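Foldase protein PrsA (Bacillus subtilis, PDB 4WO7) assists the folding of secreted proteins outside the membrane after translocation and catalyses cis-trans isomerisation of peptidyl-prolyl bonds, an activity not essential in vivo. Local coordinates at residues A[132-137]-A[191-196]; A[183-188]-A[201-206]. One frame throughout, in Å; residues are numbered along the deposited sequence.

Interaction 1 (A[132-137]-A[191-196])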
loop_
_atom_site.group_PDB
_atom_site.type_symbol
_atom_site.label_atom_id
_atom_site.label_comp_id
_atom_site.label_asym_id
_atom_site.label_seq_id
_atom_site.Cartn_x
_atom_site.Cartn_y
_atom_site.Cartn_z
ATOM N N THR A 132 18.484 7.479 33.004
ATOM C CA THR A 132 17.445 6.465 32.839
ATOM C C THR A 132 18.090 5.130 32.518
ATOM O O THR A 132 17.636 4.084 32.969
ATOM C CB THR A 132 16.452 6.813 31.699
ATOM O OG1 THR A 132 15.930 8.132 31.895
ATOM C CG2 THR A 132 15.287 5.812 31.650
ATOM N N ALA A 133 19.164 5.176 31.742
ATOM C CA ALA A 133 19.880 3.967 31.373
ATOM C C ALA A 133 20.601 3.382 32.586
ATOM O O ALA A 133 20.640 2.164 32.765
ATOM C CB ALA A 133 20.857 4.262 30.250
ATOM N N GLU A 134 21.159 4.252 33.425
ATOM C CA GLU A 134 21.888 3.808 34.609
ATOM C C GLU A 134 20.912 3.293 35.662
ATOM O O GLU A 134 21.269 2.463 36.497
ATOM C CB GLU A 134 22.744 4.939 35.180
ATOM C CG GLU A 134 23.920 5.309 34.286
ATOM C CD GLU A 134 24.703 6.507 34.788
ATOM O OE1 GLU A 134 25.935 6.366 34.967
ATOM O OE2 GLU A 134 24.103 7.591 34.961
ATOM N N GLU A 135 19.679 3.790 35.614
ATOM C CA GLU A 135 18.606 3.269 36.454
ATOM C C GLU A 135 18.330 1.821 36.081
ATOM O O GLU A 135 18.197 0.952 36.943
ATOM C CB GLU A 135 17.334 4.101 36.276
ATOM C CG GLU A 135 16.134 3.599 37.071
ATOM C CD GLU A 135 14.901 4.469 36.879
ATOM O OE1 GLU A 135 14.886 5.275 35.923
ATOM O OE2 GLU A 135 13.949 4.345 37.679
ATOM N N VAL A 136 18.265 1.580 34.777
ATOM C CA VAL A 136 18.022 0.252 34.237
ATOM C C VAL A 136 19.248 -0.633 34.413
ATOM O O VAL A 136 19.123 -1.831 34.665
ATOM C CB VAL A 136 17.637 0.324 32.745
ATOM C CG1 VAL A 136 17.528 -1.066 32.126
ATOM C CG2 VAL A 136 16.346 1.101 32.574
ATOM N N GLU A 137 20.429 -0.038 34.282
ATOM C CA GLU A 137 21.668 -0.779 34.473
ATOM C C GLU A 137 21.712 -1.314 35.903
ATOM O O GLU A 137 22.163 -2.436 36.143
ATOM C CB GLU A 137 22.883 0.103 34.180
ATOM C CG GLU A 137 24.174 -0.680 34.005
ATOM C CD GLU A 137 24.172 -1.524 32.743
ATOM O OE1 GLU A 137 23.817 -0.990 31.669
ATOM O OE2 GLU A 137 24.520 -2.721 32.824
ATOM N N SER A 191 26.060 -4.622 27.694
ATOM C CA SER A 191 26.903 -3.450 27.519
ATOM C C SER A 191 26.609 -2.383 28.555
ATOM O O SER A 191 25.700 -2.526 29.371
ATOM C CB SER A 191 26.692 -2.848 26.132
ATOM O OG SER A 191 25.384 -2.307 26.026
ATOM N N ASP A 192 27.398 -1.316 28.510
ATOM C CA ASP A 192 27.126 -0.116 29.284
ATOM C C ASP A 192 26.344 0.803 28.354
ATOM O O ASP A 192 26.296 0.546 27.151
ATOM C CB ASP A 192 28.419 0.536 29.773
ATOM C CG ASP A 192 29.138 -0.303 30.816
ATOM O OD1 ASP A 192 28.454 -0.942 31.644
ATOM O OD2 ASP A 192 30.388 -0.321 30.810
ATOM N N PRO A 193 25.716 1.859 28.896
ATOM C CA PRO A 193 24.879 2.724 28.051
ATOM C C PRO A 193 25.592 3.194 26.777
ATOM O O PRO A 193 26.699 3.730 26.843
ATOM C CB PRO A 193 24.560 3.901 28.977
ATOM C CG PRO A 193 24.590 3.306 30.343
ATOM C CD PRO A 193 25.668 2.258 30.314
ATOM N N VAL A 194 24.944 2.982 25.632
ATOM C CA VAL A 194 25.503 3.347 24.331
ATOM C C VAL A 194 24.702 4.480 23.704
ATOM O O VAL A 194 23.562 4.288 23.284
ATOM C CB VAL A 194 25.520 2.134 23.359
ATOM C CG1 VAL A 194 25.956 2.545 21.955
ATOM C CG2 VAL A 194 26.405 1.018 23.893
ATOM N N LYS A 195 25.318 5.657 23.636
ATOM C CA LYS A 195 24.683 6.845 23.075
ATOM C C LYS A 195 24.571 6.753 21.555
ATOM O O LYS A 195 25.557 6.472 20.873
ATOM C CB LYS A 195 25.476 8.098 23.471
ATOM C CG LYS A 195 25.028 9.389 22.794
ATOM C CD LYS A 195 23.575 9.710 23.108
ATOM C CE LYS A 195 23.125 11.005 22.454
ATOM N NZ LYS A 195 21.661 11.218 22.627
ATOM N N THR A 196 23.371 6.988 21.031
ATOM C CA THR A 196 23.160 7.057 19.584
ATOM C C THR A 196 22.120 8.111 19.226
ATOM O O THR A 196 21.701 8.903 20.074
ATOM C CB THR A 196 22.696 5.715 18.983
ATOM O OG1 THR A 196 21.362 5.423 19.423
ATOM C CG2 THR A 196 23.629 4.584 19.369
#
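Ser191 meets Glu137 through its backbone carbonyl: Glu137 OE1 lies 3.3 Å from Ser191 O. Both atoms are acceptors, so this is proximity without a hydrogen bond. The Ser191 hydroxyl faces elsewhere. It takes Ile203 N as its main partner and gives a bond to the neighbouring carbonyl, with OG 3.2 Å from Asp192 O and 42° above that carbonyl's plane. At Asp192 a second acid approaches the helix, and Glu137 OE2 comes to 4.5 Å from Asp192 OD1. With a carbonyl oxygen and a like charge close by, the Glu137 carboxylate may hold a proton somewhat more readily than a glutamate in water.

Pro193 makes the main apolar contact. Its CB and CG both rest on the methyl of Ala133, with Pro193 CG 3.9 Å from Ala133 CB, while Pro193 CD is 4.0 Å from Glu137 OE1. Glu137 CG is anti to the backbone N (chi1 -165°), and the chain then bends at chi2 (68°), which brings CD back toward the loop beside the proline ring. An alanine here would probably open a gap beside Pro193 CD and lose the contact of the carboxylate with Ile202. Glu134 CG just reaches Pro193 CG, and the Glu134 carboxylate forms a salt bridge with Lys131.

The contact packs helix 130-142 of the parvulin-type PPIase domain against the run leading into strand 194-195. The helix also sets Val136 and Glu137 on Ile202 of strand 200-207, and Ala133 on Val127 of strand 119-127. From the loop, Pro193 touches Tyr200, and Val194 pairs through its backbone with His201.

Interaction 2 (A[183-188]-A[201-206])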
loop_
_atom_site.group_PDB
_atom_site.type_symbol
_atom_site.label_atom_id
_atom_site.label_comp_id
_atom_site.label_asym_id
_atom_site.label_seq_id
_atom_site.Cartn_x
_atom_site.Cartn_y
_atom_site.Cartn_z
ATOM N N PHE A 183 28.847 -5.734 18.266
ATOM C CA PHE A 183 29.797 -6.728 17.795
ATOM C C PHE A 183 31.049 -6.786 18.658
ATOM O O PHE A 183 31.759 -7.787 18.647
ATOM C CB PHE A 183 30.156 -6.445 16.343
ATOM C CG PHE A 183 29.278 -7.158 15.371
ATOM C CD1 PHE A 183 28.076 -6.610 14.957
ATOM C CD2 PHE A 183 29.642 -8.398 14.892
ATOM C CE1 PHE A 183 27.266 -7.284 14.068
ATOM C CE2 PHE A 183 28.842 -9.075 14.008
ATOM C CZ PHE A 183 27.653 -8.520 13.591
ATOM N N LYS A 184 31.319 -5.713 19.394
ATOM C CA LYS A 184 32.426 -5.685 20.348
ATOM C C LYS A 184 32.145 -6.537 21.584
ATOM O O LYS A 184 33.052 -6.822 22.369
ATOM C CB LYS A 184 32.747 -4.248 20.767
ATOM C CG LYS A 184 33.638 -3.491 19.803
ATOM C CD LYS A 184 33.537 -1.989 20.023
ATOM C CE LYS A 184 34.246 -1.542 21.300
ATOM N NZ LYS A 184 35.731 -1.595 21.267
ATOM N N LEU A 185 30.896 -6.956 21.750
ATOM C CA LEU A 185 30.492 -7.664 22.960
ATOM C C LEU A 185 30.845 -9.146 22.887
ATOM O O LEU A 185 31.121 -9.682 21.812
ATOM C CB LEU A 185 28.988 -7.505 23.199
ATOM C CG LEU A 185 28.508 -6.121 23.638
ATOM C CD1 LEU A 185 26.992 -6.057 23.576
ATOM C CD2 LEU A 185 28.998 -5.795 25.042
ATOM N N LYS A 186 30.825 -9.801 24.046
ATOM C CA LYS A 186 31.004 -11.245 24.130
ATOM C C LYS A 186 29.611 -11.845 24.272
ATOM O O LYS A 186 28.677 -11.141 24.649
ATOM C CB LYS A 186 31.893 -11.608 25.329
ATOM C CG LYS A 186 32.688 -12.898 25.198
ATOM C CD LYS A 186 34.191 -12.632 25.312
ATOM C CE LYS A 186 35.009 -13.919 25.275
ATOM N NZ LYS A 186 36.477 -13.660 25.329
ATOM N N THR A 187 29.460 -13.135 23.993
ATOM C CA THR A 187 28.136 -13.752 24.060
ATOM C C THR A 187 27.620 -13.857 25.486
ATOM O O THR A 187 28.278 -14.424 26.361
ATOM C CB THR A 187 28.119 -15.144 23.420
ATOM O OG1 THR A 187 28.479 -15.037 22.040
ATOM C CG2 THR A 187 26.724 -15.747 23.515
ATOM N N GLY A 188 26.435 -13.295 25.706
ATOM C CA GLY A 188 25.815 -13.291 27.014
ATOM C C GLY A 188 26.087 -11.981 27.716
ATOM O O GLY A 188 25.387 -11.621 28.660
ATOM N N HIS A 201 21.346 3.054 24.687
ATOM C CA HIS A 201 21.098 1.633 24.515
ATOM C C HIS A 201 21.791 0.799 25.573
ATOM O O HIS A 201 22.927 1.082 25.956
ATOM C CB HIS A 201 21.581 1.157 23.146
ATOM C CG HIS A 201 20.893 1.810 21.992
ATOM N ND1 HIS A 201 20.193 1.093 21.051
ATOM C CD2 HIS A 201 20.798 3.111 21.627
ATOM C CE1 HIS A 201 19.695 1.922 20.149
ATOM N NE2 HIS A 201 20.047 3.150 20.477
ATOM N N ILE A 202 21.091 -0.223 26.046
ATOM C CA ILE A 202 21.726 -1.317 26.759
ATOM C C ILE A 202 21.604 -2.539 25.868
ATOM O O ILE A 202 20.506 -3.030 25.628
ATOM C CB ILE A 202 21.092 -1.585 28.134
ATOM C CG1 ILE A 202 21.414 -0.437 29.092
ATOM C CG2 ILE A 202 21.644 -2.877 28.732
ATOM C CD1 ILE A 202 20.536 -0.402 30.319
ATOM N N ILE A 203 22.743 -3.032 25.394
ATOM C CA ILE A 203 22.763 -4.133 24.440
ATOM C C ILE A 203 23.184 -5.425 25.106
ATOM O O ILE A 203 24.108 -5.442 25.914
ATOM C CB ILE A 203 23.725 -3.890 23.263
ATOM C CG1 ILE A 203 23.613 -2.454 22.748
ATOM C CG2 ILE A 203 23.420 -4.886 22.144
ATOM C CD1 ILE A 203 24.619 -2.118 21.669
ATOM N N LYS A 204 22.480 -6.503 24.769
ATOM C CA LYS A 204 22.860 -7.830 25.223
ATOM C C LYS A 204 23.058 -8.719 24.007
ATOM O O LYS A 204 22.112 -9.040 23.292
ATOM C CB LYS A 204 21.797 -8.438 26.137
ATOM C CG LYS A 204 22.163 -9.819 26.668
ATOM C CD LYS A 204 21.110 -10.356 27.624
ATOM C CE LYS A 204 21.237 -11.862 27.810
ATOM N NZ LYS A 204 20.003 -12.477 28.381
ATOM N N LYS A 205 24.301 -9.118 23.779
ATOM C CA LYS A 205 24.619 -10.034 22.698
ATOM C C LYS A 205 24.127 -11.420 23.081
ATOM O O LYS A 205 24.573 -11.965 24.089
ATOM C CB LYS A 205 26.124 -10.030 22.433
ATOM C CG LYS A 205 26.541 -10.794 21.195
ATOM C CD LYS A 205 28.020 -10.598 20.906
ATOM C CE LYS A 205 28.620 -11.727 20.089
ATOM N NZ LYS A 205 30.038 -11.398 19.777
ATOM N N THR A 206 23.225 -12.001 22.292
ATOM C CA THR A 206 22.569 -13.228 22.728
ATOM C C THR A 206 23.338 -14.473 22.347
ATOM O O THR A 206 23.479 -15.391 23.152
ATOM C CB THR A 206 21.173 -13.390 22.107
ATOM O OG1 THR A 206 21.287 -13.349 20.684
ATOM C CG2 THR A 206 20.235 -12.300 22.561
#
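The flat carbonyl group of Leu185 receives Lys205 from above its plane: Lys205 NZ sits 2.9 Å from Leu185 O, 36° out of that plane. The reverse bond, backbone to backbone, is flatter. Gly188 N donates to Lys205 O over 2.8 Å, tilted 21° from the carbonyl plane. Of the rings, the Phe183 side chain touches Ile120 and Lys170, and that of His201, near the start of strand 200-207, meets those of His124 and Phe178.

The Lys205 chain is the spine of the contact. CG is anti to the backbone N (chi1 -171°); beyond it the extended chain takes CD alongside the Leu185 carbonyl oxygen and brings NZ to it. Nearer the backbone, Leu185 CB lies 3.9 Å from Lys205 CB. Strand 200-207 is a central strand of the four-stranded antiparallel sheet of the parvulin fold, order 2-1-4-3, and the His201-His124 pair is consistent with the two histidines of parvulin active sites.

Leu185 also crosses Ile203 obliquely, Leu185 CD1 lying 3.9 Å from Ile203 CB, and Ile203 carries this apolar patch on to Phe178 and Ala182 of helix 176-183. Thr187 lies across Lys205 at about a right angle, its OG1 3.8 Å from Lys205 CE. At Gly188 the backbone angles would jam a CB against the preceding carbonyl oxygen.

In the fold
Following the chain from the N terminus, past strand 119-127, helix 130-142 supplies 132-137; helix 146-153, strand 164-169 and helix 176-183 come next. The segment 183-188 follows that last helix, and 191-196 comes back to close the long loop of interaction 1. Strand 200-207 then closes the much shorter loop of interaction 2. The segments alternate, so the two contacts cross. They also meet directly: Ser191 N is 2.8 Å from Ile203 O, a probable hydrogen bond. Together they tie helix 130-142 and the stretch after helix 176-183 to neighbouring strands of one sheet in the PPIase domain.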